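Local coordinates for thiaminase-I (Naegleria gruberi, PDB 4HCW), which is a thiaminase I-like protein with a mixed beta-sheet core flanked by helices, at residues 230-235 with 300-305. Residues are numbered along the deposited sequence; the frame is centred on the assembly and turned at random.
Sequences GYSESM and LTLPAN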
loop_
_atom_site.group_PDB
_atom_site.type_symbol
_atom_site.label_atom_id
_atom_site.label_comp_id
_atom_site.label_asym_id
_atom_site.label_seq_id
_atom_site.Cartn_x
_atom_site.Cartn_y
_atom_site.Cartn_z
ATOM N N GLY A 230 7.895 -7.838 -1.211
ATOM C CA GLY A 230 7.744 -6.663 -0.373
ATOM C C GLY A 230 7.156 -5.505 -1.152
ATOM O O GLY A 230 6.863 -5.634 -2.342
ATOM N N TYR A 231 6.977 -4.371 -0.482
ATOM C CA TYR A 231 6.452 -3.181 -1.137
ATOM C C TYR A 231 7.476 -2.636 -2.125
ATOM O O TYR A 231 8.677 -2.846 -1.962
ATOM C CB TYR A 231 6.098 -2.106 -0.108
ATOM C CG TYR A 231 5.250 -2.602 1.041
ATOM C CD1 TYR A 231 3.992 -3.147 0.817
ATOM C CD2 TYR A 231 5.702 -2.513 2.351
ATOM C CE1 TYR A 231 3.212 -3.595 1.866
ATOM C CE2 TYR A 231 4.929 -2.958 3.406
ATOM C CZ TYR A 231 3.685 -3.499 3.157
ATOM O OH TYR A 231 2.910 -3.945 4.204
ATOM N N SER A 232 6.997 -1.939 -3.149
ATOM C CA SER A 232 7.887 -1.358 -4.147
ATOM C C SER A 232 8.765 -0.268 -3.538
ATOM O O SER A 232 9.882 -0.033 -3.999
ATOM C CB SER A 232 7.090 -0.811 -5.335
ATOM O OG SER A 232 6.051 0.050 -4.905
ATOM N N GLU A 233 8.263 0.384 -2.493
ATOM C CA GLU A 233 9.013 1.433 -1.808
ATOM C C GLU A 233 10.248 0.875 -1.107
ATOM O O GLU A 233 11.189 1.612 -0.814
ATOM C CB GLU A 233 8.131 2.163 -0.792
ATOM C CG GLU A 233 6.830 2.703 -1.358
ATOM C CD GLU A 233 5.675 1.737 -1.183
ATOM O OE1 GLU A 233 5.163 1.228 -2.203
ATOM O OE2 GLU A 233 5.276 1.492 -0.025
ATOM N N SER A 234 10.239 -0.426 -0.837
ATOM C CA SER A 234 11.356 -1.071 -0.157
ATOM C C SER A 234 12.466 -1.441 -1.135
ATOM O O SER A 234 13.518 -1.937 -0.734
ATOM C CB SER A 234 10.878 -2.316 0.596
ATOM O OG SER A 234 10.246 -3.234 -0.280
ATOM N N MET A 235 12.226 -1.190 -2.417
ATOM C CA MET A 235 13.186 -1.537 -3.457
ATOM C C MET A 235 13.901 -0.301 -3.997
ATOM O O MET A 235 14.688 -0.395 -4.938
ATOM C CB MET A 235 12.478 -2.263 -4.601
ATOM C CG MET A 235 11.631 -3.444 -4.157
ATOM S SD MET A 235 10.581 -4.076 -5.479
ATOM C CE MET A 235 9.735 -5.408 -4.632
ATOM N N LEU A 300 10.459 4.840 -5.687
ATOM C CA LEU A 300 9.667 3.745 -6.246
ATOM C C LEU A 300 8.268 3.667 -5.643
ATOM O O LEU A 300 7.693 2.585 -5.518
ATOM C CB LEU A 300 10.390 2.404 -6.098
ATOM C CG LEU A 300 11.625 2.210 -6.978
ATOM C CD1 LEU A 300 12.185 0.809 -6.816
ATOM C CD2 LEU A 300 11.290 2.489 -8.435
ATOM N N THR A 301 7.729 4.820 -5.265
ATOM C CA THR A 301 6.367 4.894 -4.759
ATOM C C THR A 301 5.415 4.988 -5.943
ATOM O O THR A 301 5.681 5.708 -6.905
ATOM C CB THR A 301 6.176 6.109 -3.832
ATOM O OG1 THR A 301 7.145 6.065 -2.776
ATOM C CG2 THR A 301 4.779 6.115 -3.232
ATOM N N LEU A 302 4.311 4.252 -5.880
ATOM C CA LEU A 302 3.377 4.196 -6.994
ATOM C C LEU A 302 2.197 5.136 -6.795
ATOM O O LEU A 302 1.517 5.075 -5.771
ATOM C CB LEU A 302 2.862 2.770 -7.186
ATOM C CG LEU A 302 3.893 1.643 -7.112
ATOM C CD1 LEU A 302 3.219 0.296 -7.312
ATOM C CD2 LEU A 302 4.997 1.852 -8.133
ATOM N N PRO A 303 1.957 6.020 -7.775
ATOM C CA PRO A 303 0.737 6.831 -7.791
ATOM C C PRO A 303 -0.473 5.934 -8.016
ATOM O O PRO A 303 -0.322 4.828 -8.537
ATOM C CB PRO A 303 0.945 7.752 -8.997
ATOM C CG PRO A 303 2.422 7.783 -9.205
ATOM C CD PRO A 303 2.892 6.410 -8.842
ATOM N N ALA A 304 -1.656 6.400 -7.632
ATOM C CA ALA A 304 -2.860 5.581 -7.722
ATOM C C ALA A 304 -3.597 5.761 -9.047
ATOM O O ALA A 304 -4.343 4.880 -9.474
ATOM C CB ALA A 304 -3.784 5.876 -6.553
ATOM N N ASN A 305 -3.386 6.903 -9.691
ATOM C CA ASN A 305 -4.053 7.204 -10.955
ATOM C C ASN A 305 -3.242 6.749 -12.162
ATOM O O ASN A 305 -2.017 6.656 -12.095
ATOM C CB ASN A 305 -4.353 8.701 -11.056
ATOM C CG ASN A 305 -3.099 9.554 -10.986
ATOM O OD1 ASN A 305 -2.109 9.173 -10.361
ATOM N ND2 ASN A 305 -3.138 10.714 -11.629
#
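The hydroxyl of S232 has two acceptors close by, roughly at a right angle as seen from OG: its OG is 3.1 Å from the backbone O of L300 and 3.1 Å from OE1 of its own neighbour E233, whose side chain bends at chi2 (94°) to bring the carboxylate there. With chi1 at 51°, OG stands between the backbone N and the carbonyl carbon of S232, from where it also rests against the branch point of L302, 3.5 Å from CG.

Beside this hydroxyl, carbon atoms of the L300 side chain rest on backbone oxygens of the turn. L300, with positive phi, is the C-prime residue of the Schellman motif that ends helix 290-298. CB of L300 is 3.3 Å from O of S232, while CD1 of L300 lies 3.4 Å from O of M235 and 3.8 Å from CB of M235. CG of E233 meets OG1 of T301 at 3.7 Å.

Centred about 8 Å from the centre of the chain, the buried contact joins the loop between strand 229-230 and helix 239-244 to the link from helix 290-298 into strand 302-303. Helix 317-328 packs on L300 and L302, and strand 110-125, which pairs with both short strands, touches E233 and M235.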